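Local coordinates for JamJ (Lyngbya majuscula, PDB 5DOZ), which binds NADPH and probably reduces the enoyl double bond of an acyl-carrier-protein-bound polyketide intermediate, at residues Q40-P45 with L127-A132; S261-K266 with I270-F275; V308-P313 with F321-R326. All coordinates share one frame; numbering follows the deposited sequence.

Contact 1. Residues Q40-P45 with L127-A132; sequences QIQAVP and LKLIEA
Leu-129, which meets Gln-42 across the contact, opens a short helix whose first turn is tied by a bond from Lys-128 N to Glu-131 OE1, 2.9 Å long. The bond is nearly straight, at 168° at the hydrogen, and it uses the anti lone pair of OE1, the one away from the other carboxylate oxygen. Lys-128 holds the N-cap position, and the Glu-131 carboxylate takes its backbone N-H. This bond probably helps to hold the turn that carries Leu-129 and Ile-130. Leu-129 CD1 lies over the flat amide of Gln-42, not at its edge. The methyl lies 3.5 Å from Gln-42 OE1 and 3.8 Å from Gln-42 NE2, and no hydrogen bond crosses the contact. Strand 37-45 pairs with 79-87 and 332-336 in a mixed sheet, consistent with the GroES-like fold of this reductase family. It has a classic beta bulge here, in which Gln-42 and Ala-43 both face Val-81. Two consecutive side chains therefore point toward the helix. Ala-43 CB receives the end of Ile-130, with 4.0 Å between Ala-43 CB and Ile-130 CD1. The CA-CB bond of Ile-130 does not aim at the strand. CG1 is anti to the backbone N, chi1 -162°, and from there CD1 reaches back to Ala-43. Leu-129 also touches Val-81, and Ile-130 lies on Val-334 and Thr-336 of strand 332-336.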
loop_
_atom_site.group_PDB
_atom_site.type_symbol
_atom_site.label_atom_id
_atom_site.label_comp_id
_atom_site.label_asym_id
_atom_site.label_seq_id
_atom_site.Cartn_x
_atom_site.Cartn_y
_atom_site.Cartn_z
ATOM N N GLN A 40 -9.181 14.986 12.265
ATOM C CA GLN A 40 -10.410 14.214 12.471
ATOM C C GLN A 40 -10.530 13.162 11.370
ATOM O O GLN A 40 -10.702 13.498 10.194
ATOM C CB GLN A 40 -11.634 15.133 12.484
ATOM C CG GLN A 40 -12.976 14.406 12.398
ATOM C CD GLN A 40 -14.124 15.337 12.062
ATOM O OE1 GLN A 40 -14.045 16.553 12.285
ATOM N NE2 GLN A 40 -15.208 14.774 11.530
ATOM N N ILE A 41 -10.434 11.894 11.760
ATOM C CA ILE A 41 -10.428 10.776 10.815
ATOM C C ILE A 41 -11.825 10.505 10.261
ATOM O O ILE A 41 -12.794 10.417 11.015
ATOM C CB ILE A 41 -9.869 9.487 11.468
ATOM C CG1 ILE A 41 -8.428 9.693 11.965
ATOM C CG2 ILE A 41 -9.961 8.303 10.514
ATOM C CD1 ILE A 41 -7.385 9.898 10.880
ATOM N N GLN A 42 -11.926 10.348 8.944
ATOM C CA GLN A 42 -13.237 10.146 8.315
ATOM C C GLN A 42 -13.403 8.821 7.562
ATOM O O GLN A 42 -14.511 8.302 7.466
ATOM C CB GLN A 42 -13.605 11.357 7.437
ATOM C CG GLN A 42 -13.582 12.659 8.231
ATOM C CD GLN A 42 -14.323 13.798 7.575
ATOM O OE1 GLN A 42 -13.710 14.737 7.062
ATOM N NE2 GLN A 42 -15.651 13.733 7.593
ATOM N N ALA A 43 -12.309 8.282 7.027
ATOM C CA ALA A 43 -12.337 6.960 6.378
ATOM C C ALA A 43 -10.949 6.320 6.368
ATOM O O ALA A 43 -9.952 6.987 6.094
ATOM C CB ALA A 43 -12.914 7.052 4.965
ATOM N N VAL A 44 -10.891 5.025 6.670
ATOM C CA VAL A 44 -9.620 4.317 6.833
ATOM C C VAL A 44 -9.638 2.989 6.086
ATOM O O VAL A 44 -10.494 2.139 6.335
ATOM C CB VAL A 44 -9.300 4.024 8.320
ATOM C CG1 VAL A 44 -7.858 3.554 8.477
ATOM C CG2 VAL A 44 -9.559 5.237 9.199
ATOM N N PRO A 45 -8.692 2.806 5.154
ATOM C CA PRO A 45 -8.601 1.497 4.520
ATOM C C PRO A 45 -7.927 0.466 5.424
ATOM O O PRO A 45 -7.050 0.812 6.227
ATOM C CB PRO A 45 -7.787 1.758 3.246
ATOM C CG PRO A 45 -7.107 3.064 3.457
ATOM C CD PRO A 45 -7.906 3.844 4.461
ATOM N N LEU A 127 -12.166 15.018 -6.058
ATOM C CA LEU A 127 -12.494 13.680 -5.553
ATOM C C LEU A 127 -13.319 13.716 -4.271
ATOM O O LEU A 127 -13.273 14.694 -3.523
ATOM C CB LEU A 127 -11.219 12.865 -5.306
ATOM C CG LEU A 127 -10.371 12.443 -6.510
ATOM C CD1 LEU A 127 -9.075 11.815 -6.032
ATOM C CD2 LEU A 127 -11.125 11.482 -7.417
ATOM N N LYS A 128 -14.069 12.644 -4.030
ATOM C CA LYS A 128 -14.772 12.448 -2.766
ATOM C C LYS A 128 -13.791 11.920 -1.728
ATOM O O LYS A 128 -12.804 11.272 -2.083
ATOM C CB LYS A 128 -15.917 11.445 -2.936
ATOM C CG LYS A 128 -17.098 11.935 -3.761
ATOM C CD LYS A 128 -18.205 10.886 -3.782
ATOM C CE LYS A 128 -19.488 11.421 -4.402
ATOM N NZ LYS A 128 -19.419 11.473 -5.892
ATOM N N LEU A 129 -14.071 12.184 -0.451
ATOM C CA LEU A 129 -13.223 11.714 0.648
ATOM C C LEU A 129 -12.936 10.225 0.517
ATOM O O LEU A 129 -11.788 9.793 0.619
ATOM C CB LEU A 129 -13.877 11.983 2.013
ATOM C CG LEU A 129 -13.952 13.402 2.587
ATOM C CD1 LEU A 129 -14.677 13.383 3.927
ATOM C CD2 LEU A 129 -12.585 14.047 2.747
ATOM N N ILE A 130 -13.996 9.461 0.269
ATOM C CA ILE A 130 -13.937 8.008 0.198
ATOM C C ILE A 130 -13.100 7.516 -0.993
ATOM O O ILE A 130 -12.351 6.544 -0.873
ATOM C CB ILE A 130 -15.366 7.394 0.243
ATOM C CG1 ILE A 130 -15.318 5.910 0.612
ATOM C CG2 ILE A 130 -16.172 7.673 -1.029
ATOM C CD1 ILE A 130 -15.326 5.675 2.107
ATOM N N GLU A 131 -13.212 8.213 -2.123
ATOM C CA GLU A 131 -12.380 7.951 -3.297
ATOM C C GLU A 131 -10.891 8.188 -3.004
ATOM O O GLU A 131 -10.033 7.389 -3.389
ATOM C CB GLU A 131 -12.852 8.810 -4.478
ATOM C CG GLU A 131 -14.133 8.296 -5.130
ATOM C CD GLU A 131 -14.775 9.275 -6.104
ATOM O OE1 GLU A 131 -14.649 10.513 -5.926
ATOM O OE2 GLU A 131 -15.439 8.793 -7.049
ATOM N N ALA A 132 -10.603 9.284 -2.310
ATOM C CA ALA A 132 -9.236 9.667 -1.959
ATOM C C ALA A 132 -8.587 8.704 -0.966
ATOM O O ALA A 132 -7.367 8.632 -0.879
ATOM C CB ALA A 132 -9.216 11.085 -1.406
#

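Contact 2. Residues S261-K266 with I270-F275; sequences SQVAQK and IKYFPF
Val-263 reaches from its helix toward Ile-270 and Tyr-272, and its CB splits the contact between two methyls. With CG1 anti to the backbone N (chi1 -180°), that methyl is sent to the end of Ile-270, 3.7 Å from Val-263 CG1 to Ile-270 CD1, and CG2 is left for the tyrosine. CG2 stands over the Tyr-272 ring, 3.7 Å from the centroid and only 1° off the normal. This is a centred CH-pi contact, with all six ring carbons about equally distant. Pro-274 CD lies 3.6 Å above the opposite face of the Tyr-272 ring, displaced toward the rim. The Tyr-272 OH is bound to Trp-258 O, and His-260 meets the ring edge-to-face. A serine in place of Tyr-272 would probably deprive Val-263 CG2 and Pro-274 CD of the ring between them and leave the Trp-258 carbonyl without its phenol partner. Just past the strand, Phe-275 O hydrogen-bonds NADPH N7N. Helix 260-266 lies in the crossover between strands 247-251 and 271-274, a beta-alpha-beta unit of the Rossmann-type domain. It packs beside 271-274, an edge strand of the parallel sheet, paired with 247-251, and Leu-240 of helix 235-242 touches Ile-270.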
loop_
_atom_site.group_PDB
_atom_site.type_symbol
_atom_site.label_atom_id
_atom_site.label_comp_id
_atom_site.label_asym_id
_atom_site.label_seq_id
_atom_site.Cartn_x
_atom_site.Cartn_y
_atom_site.Cartn_z
ATOM N N SER A 261 23.196 -10.162 -1.667
ATOM C CA SER A 261 24.185 -11.106 -2.197
ATOM C C SER A 261 23.531 -12.398 -2.685
ATOM O O SER A 261 23.989 -13.001 -3.656
ATOM C CB SER A 261 25.274 -11.410 -1.164
ATOM O OG SER A 261 24.720 -11.938 0.029
ATOM N N GLN A 262 22.459 -12.810 -2.010
ATOM C CA GLN A 262 21.681 -13.985 -2.408
ATOM C C GLN A 262 21.060 -13.813 -3.796
ATOM O O GLN A 262 20.971 -14.771 -4.564
ATOM C CB GLN A 262 20.606 -14.302 -1.364
ATOM C CG GLN A 262 21.167 -14.814 -0.046
ATOM C CD GLN A 262 20.104 -15.055 1.012
ATOM O OE1 GLN A 262 19.013 -14.480 0.967
ATOM N NE2 GLN A 262 20.424 -15.907 1.980
ATOM N N VAL A 263 20.639 -12.589 -4.112
ATOM C CA VAL A 263 20.147 -12.264 -5.450
ATOM C C VAL A 263 21.325 -12.139 -6.424
ATOM O O VAL A 263 21.224 -12.532 -7.586
ATOM C CB VAL A 263 19.281 -10.979 -5.459
ATOM C CG1 VAL A 263 18.781 -10.670 -6.860
ATOM C CG2 VAL A 263 18.090 -11.124 -4.520
ATOM N N ALA A 264 22.441 -11.600 -5.933
ATOM C CA ALA A 264 23.668 -11.464 -6.726
ATOM C C ALA A 264 24.305 -12.816 -7.078
ATOM O O ALA A 264 24.984 -12.937 -8.103
ATOM C CB ALA A 264 24.669 -10.576 -6.006
ATOM N N GLN A 265 24.080 -13.820 -6.227
ATOM C CA GLN A 265 24.557 -15.187 -6.468
ATOM C C GLN A 265 23.919 -15.797 -7.709
ATOM O O GLN A 265 24.566 -16.535 -8.451
ATOM C CB GLN A 265 24.268 -16.090 -5.263
ATOM C CG GLN A 265 25.252 -15.970 -4.109
ATOM C CD GLN A 265 24.830 -16.787 -2.898
ATOM O OE1 GLN A 265 24.762 -18.017 -2.954
ATOM N NE2 GLN A 265 24.546 -16.103 -1.792
ATOM N N LYS A 266 22.646 -15.479 -7.930
ATOM C CA LYS A 266 21.873 -16.076 -9.014
ATOM C C LYS A 266 21.961 -15.243 -10.296
ATOM O O LYS A 266 22.287 -15.763 -11.367
ATOM C CB LYS A 266 20.413 -16.255 -8.577
ATOM C CG LYS A 266 19.713 -17.462 -9.180
ATOM C CD LYS A 266 20.104 -18.758 -8.478
ATOM C CE LYS A 266 19.863 -19.961 -9.378
ATOM N NZ LYS A 266 20.228 -21.248 -8.720
ATOM N N ILE A 270 21.039 -7.996 -12.501
ATOM C CA ILE A 270 19.780 -7.350 -12.134
ATOM C C ILE A 270 19.878 -6.403 -10.943
ATOM O O ILE A 270 20.675 -6.608 -10.029
ATOM C CB ILE A 270 18.648 -8.372 -11.894
ATOM C CG1 ILE A 270 19.063 -9.417 -10.856
ATOM C CG2 ILE A 270 18.221 -9.009 -13.210
ATOM C CD1 ILE A 270 17.943 -10.341 -10.435
ATOM N N LYS A 271 19.058 -5.360 -10.975
ATOM C CA LYS A 271 18.971 -4.422 -9.871
ATOM C C LYS A 271 17.879 -4.889 -8.921
ATOM O O LYS A 271 16.736 -5.103 -9.324
ATOM C CB LYS A 271 18.714 -3.002 -10.380
ATOM C CG LYS A 271 19.800 -2.493 -11.316
ATOM C CD LYS A 271 19.874 -0.975 -11.322
ATOM C CE LYS A 271 20.933 -0.487 -12.295
ATOM N NZ LYS A 271 21.292 0.934 -12.037
ATOM N N TYR A 272 18.257 -5.083 -7.664
ATOM C CA TYR A 272 17.353 -5.573 -6.639
ATOM C C TYR A 272 16.901 -4.387 -5.803
ATOM O O TYR A 272 17.730 -3.683 -5.217
ATOM C CB TYR A 272 18.064 -6.622 -5.782
ATOM C CG TYR A 272 17.225 -7.270 -4.702
ATOM C CD1 TYR A 272 15.965 -7.807 -4.985
ATOM C CD2 TYR A 272 17.708 -7.372 -3.400
ATOM C CE1 TYR A 272 15.203 -8.406 -3.994
ATOM C CE2 TYR A 272 16.958 -7.972 -2.405
ATOM C CZ TYR A 272 15.708 -8.488 -2.706
ATOM O OH TYR A 272 14.966 -9.083 -1.714
ATOM N N PHE A 273 15.589 -4.158 -5.776
ATOM C CA PHE A 273 15.004 -3.051 -5.018
ATOM C C PHE A 273 14.004 -3.522 -3.962
ATOM O O PHE A 273 12.793 -3.480 -4.197
ATOM C CB PHE A 273 14.324 -2.051 -5.954
ATOM C CG PHE A 273 15.280 -1.230 -6.769
ATOM C CD1 PHE A 273 16.056 -0.240 -6.171
ATOM C CD2 PHE A 273 15.398 -1.438 -8.138
ATOM C CE1 PHE A 273 16.932 0.523 -6.926
ATOM C CE2 PHE A 273 16.273 -0.676 -8.898
ATOM C CZ PHE A 273 17.040 0.303 -8.292
ATOM N N PRO A 274 14.506 -3.988 -2.802
ATOM C CA PRO A 274 13.625 -4.204 -1.665
ATOM C C PRO A 274 13.425 -2.873 -0.947
ATOM O O PRO A 274 14.405 -2.192 -0.633
ATOM C CB PRO A 274 14.439 -5.149 -0.780
ATOM C CG PRO A 274 15.859 -4.753 -1.042
ATOM C CD PRO A 274 15.902 -4.350 -2.493
ATOM N N PHE A 275 12.179 -2.492 -0.690
ATOM C CA PHE A 275 11.940 -1.259 0.052
ATOM C C PHE A 275 10.699 -1.338 0.924
ATOM O O PHE A 275 9.723 -2.000 0.578
ATOM C CB PHE A 275 11.869 -0.044 -0.889
ATOM C CG PHE A 275 10.540 0.124 -1.564
ATOM C CD1 PHE A 275 10.248 -0.561 -2.735
ATOM C CD2 PHE A 275 9.570 0.964 -1.018
ATOM C CE1 PHE A 275 9.019 -0.406 -3.351
ATOM C CE2 PHE A 275 8.335 1.114 -1.628
ATOM C CZ PHE A 275 8.063 0.431 -2.801
#

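Contact 3. Residues V308-P313 with F321-R326; sequences VYKTFP and FRYLQR
Tyr-323 joins helix 317-326 to Lys-310 and Phe-312 of the strand before it. The two elements belong to a beta-alpha-beta unit whose second strand, 332-336, runs parallel to 309-313 beside it. Along the helix, Phe-321 comes first. Its CB points away from the strand, and its ring packs on Asp-50 and Ile-51 of helix 48-54. Tyr-323 follows two residues later and carries the contact. Its ring stem is anti to the backbone N, chi1 -172°, which sends the ring toward the strand, where it meets the side chains of Lys-310 and Phe-312. Lys-310 comes over one face of this ring. Its CD lies 4.0 Å from the Tyr-323 ring centroid, 28° off the normal, in a CH-pi contact made by the extended aliphatic chain. Lys-310 CD is closest to Tyr-323 CZ, at 3.6 Å, so the touch is near the hydroxyl end. Farther along the same chain, Lys-310 NZ is 3.6 Å from Tyr-323 CE1. Phe-312 lies on the same side of the tyrosine plane, but near its root, with Phe-312 CZ 3.7 Å from Tyr-323 CB. The two rings are oblique, their planes at 58° and their centroids 5.5 Å apart. The lysine and the phenylalanine thus divide the tyrosine between them. Leu-324 turns to another side of the helix, where it touches the bound NADPH, Ile-51 and Val-333. Arg-326 NH1 makes a long, weak ion pair with Glu-319 OE2, and Arg-326 NH2 lies 6.5 Å from Lys-310 NZ, a like charge not in contact.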
loop_
_atom_site.group_PDB
_atom_site.type_symbol
_atom_site.label_atom_id
_atom_site.label_comp_id
_atom_site.label_asym_id
_atom_site.label_seq_id
_atom_site.Cartn_x
_atom_site.Cartn_y
_atom_site.Cartn_z
ATOM N N VAL A 308 -11.067 0.807 -7.391
ATOM C CA VAL A 308 -12.336 0.158 -7.070
ATOM C C VAL A 308 -12.315 -0.195 -5.588
ATOM O O VAL A 308 -11.292 -0.653 -5.062
ATOM C CB VAL A 308 -12.551 -1.120 -7.917
ATOM C CG1 VAL A 308 -13.733 -1.937 -7.401
ATOM C CG2 VAL A 308 -12.759 -0.761 -9.385
ATOM N N TYR A 309 -13.431 0.025 -4.905
ATOM C CA TYR A 309 -13.470 -0.214 -3.468
ATOM C C TYR A 309 -14.821 -0.715 -2.979
ATOM O O TYR A 309 -15.853 -0.457 -3.598
ATOM C CB TYR A 309 -13.061 1.054 -2.700
ATOM C CG TYR A 309 -14.067 2.176 -2.793
ATOM C CD1 TYR A 309 -14.107 3.017 -3.905
ATOM C CD2 TYR A 309 -14.992 2.392 -1.770
ATOM C CE1 TYR A 309 -15.042 4.039 -3.997
ATOM C CE2 TYR A 309 -15.924 3.411 -1.855
ATOM C CZ TYR A 309 -15.940 4.231 -2.965
ATOM O OH TYR A 309 -16.864 5.241 -3.049
ATOM N N LYS A 310 -14.789 -1.436 -1.863
ATOM C CA LYS A 310 -15.978 -1.773 -1.096
ATOM C C LYS A 310 -15.894 -1.040 0.247
ATOM O O LYS A 310 -14.802 -0.886 0.811
ATOM C CB LYS A 310 -16.075 -3.292 -0.890
ATOM C CG LYS A 310 -17.315 -3.746 -0.130
ATOM C CD LYS A 310 -17.495 -5.261 -0.148
ATOM C CE LYS A 310 -18.683 -5.659 0.721
ATOM N NZ LYS A 310 -19.100 -7.080 0.557
ATOM N N THR A 311 -17.049 -0.602 0.748
ATOM C CA THR A 311 -17.147 0.160 1.992
ATOM C C THR A 311 -17.816 -0.641 3.109
ATOM O O THR A 311 -18.794 -1.346 2.867
ATOM C CB THR A 311 -17.944 1.467 1.767
ATOM O OG1 THR A 311 -17.152 2.381 1.000
ATOM C CG2 THR A 311 -18.316 2.129 3.081
ATOM N N PHE A 312 -17.282 -0.505 4.325
ATOM C CA PHE A 312 -17.884 -1.036 5.548
ATOM C C PHE A 312 -18.089 0.093 6.575
ATOM O O PHE A 312 -17.247 0.987 6.677
ATOM C CB PHE A 312 -16.977 -2.100 6.172
ATOM C CG PHE A 312 -16.912 -3.393 5.398
ATOM C CD1 PHE A 312 -16.000 -3.556 4.361
ATOM C CD2 PHE A 312 -17.748 -4.459 5.728
ATOM C CE1 PHE A 312 -15.935 -4.745 3.653
ATOM C CE2 PHE A 312 -17.689 -5.652 5.023
ATOM C CZ PHE A 312 -16.778 -5.798 3.986
ATOM N N PRO A 313 -19.200 0.055 7.345
ATOM C CA PRO A 313 -19.312 0.977 8.486
ATOM C C PRO A 313 -18.383 0.552 9.625
ATOM O O PRO A 313 -18.008 -0.623 9.702
ATOM C CB PRO A 313 -20.782 0.849 8.908
ATOM C CG PRO A 313 -21.211 -0.495 8.423
ATOM C CD PRO A 313 -20.403 -0.787 7.185
ATOM N N PHE A 321 -12.226 -6.446 8.226
ATOM C CA PHE A 321 -10.953 -7.180 8.319
ATOM C C PHE A 321 -11.048 -8.569 7.688
ATOM O O PHE A 321 -10.209 -8.938 6.879
ATOM C CB PHE A 321 -10.503 -7.321 9.780
ATOM C CG PHE A 321 -9.580 -6.226 10.261
ATOM C CD1 PHE A 321 -10.039 -4.917 10.422
ATOM C CD2 PHE A 321 -8.259 -6.521 10.609
ATOM C CE1 PHE A 321 -9.189 -3.916 10.882
ATOM C CE2 PHE A 321 -7.405 -5.525 11.073
ATOM C CZ PHE A 321 -7.874 -4.222 11.217
ATOM N N ARG A 322 -12.072 -9.333 8.066
ATOM C CA ARG A 322 -12.282 -10.689 7.533
ATOM C C ARG A 322 -12.395 -10.704 6.007
ATOM O O ARG A 322 -11.865 -11.599 5.347
ATOM C CB ARG A 322 -13.507 -11.339 8.183
ATOM C CG ARG A 322 -13.239 -11.798 9.608
ATOM C CD ARG A 322 -14.453 -12.369 10.318
ATOM N NE ARG A 322 -14.043 -13.042 11.554
ATOM C CZ ARG A 322 -14.832 -13.265 12.601
ATOM N NH1 ARG A 322 -16.099 -12.871 12.590
ATOM N NH2 ARG A 322 -14.346 -13.881 13.669
ATOM N N TYR A 323 -13.063 -9.695 5.459
ATOM C CA TYR A 323 -13.216 -9.547 4.014
ATOM C C TYR A 323 -11.872 -9.376 3.288
ATOM O O TYR A 323 -11.683 -9.922 2.191
ATOM C CB TYR A 323 -14.143 -8.367 3.707
ATOM C CG TYR A 323 -14.519 -8.242 2.251
ATOM C CD1 TYR A 323 -15.611 -8.932 1.726
ATOM C CD2 TYR A 323 -13.782 -7.431 1.398
ATOM C CE1 TYR A 323 -15.953 -8.812 0.385
ATOM C CE2 TYR A 323 -14.112 -7.312 0.060
ATOM C CZ TYR A 323 -15.194 -8.000 -0.442
ATOM O OH TYR A 323 -15.505 -7.862 -1.773
ATOM N N LEU A 324 -10.953 -8.618 3.885
ATOM C CA LEU A 324 -9.613 -8.467 3.315
ATOM C C LEU A 324 -8.790 -9.742 3.526
ATOM O O LEU A 324 -7.993 -10.121 2.666
ATOM C CB LEU A 324 -8.891 -7.229 3.884
ATOM C CG LEU A 324 -7.600 -6.787 3.175
ATOM C CD1 LEU A 324 -7.891 -6.089 1.854
ATOM C CD2 LEU A 324 -6.753 -5.877 4.056
ATOM N N GLN A 325 -8.992 -10.400 4.667
ATOM C CA GLN A 325 -8.341 -11.685 4.960
ATOM C C GLN A 325 -8.687 -12.771 3.939
ATOM O O GLN A 325 -7.808 -13.495 3.487
ATOM C CB GLN A 325 -8.686 -12.165 6.374
ATOM C CG GLN A 325 -7.931 -13.418 6.804
ATOM C CD GLN A 325 -8.366 -13.933 8.160
ATOM O OE1 GLN A 325 -9.545 -13.899 8.500
ATOM N NE2 GLN A 325 -7.408 -14.417 8.942
ATOM N N ARG A 326 -9.968 -12.884 3.590
ATOM C CA ARG A 326 -10.421 -13.832 2.564
ATOM C C ARG A 326 -9.905 -13.470 1.170
ATOM O O ARG A 326 -9.870 -14.313 0.272
ATOM C CB ARG A 326 -11.947 -13.938 2.565
ATOM C CG ARG A 326 -12.484 -15.206 3.215
ATOM C CD ARG A 326 -13.918 -15.033 3.694
ATOM N NE ARG A 326 -14.725 -14.259 2.752
ATOM C CZ ARG A 326 -15.747 -13.476 3.097
ATOM N NH1 ARG A 326 -16.103 -13.345 4.371
ATOM N NH2 ARG A 326 -16.410 -12.809 2.160
#

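Contact 2 is buried; contacts 1 and 3 are partly so. Contact 2 lies in the parallel Rossmann-type sheet, across the chain's centre from the others, with centre-to-centre distances of about 37 Å to contact 1 and about 34 Å to contact 3. Contacts 1 and 3 both reach the mixed sheet and touch. Ile-130 packs on Tyr-309 and Thr-311, while Lys-310 and Phe-312 of that strand turn to helix 317-326. Contacts 2 and 3 each join a strand and a helix of one beta-alpha-beta unit. Contact 1 joins elements distant in sequence. No hydrogen bond crosses any. Contact 2 is made by methyls and a tyrosine ring face; contact 1 adds an amide, contact 3 a lysine chain.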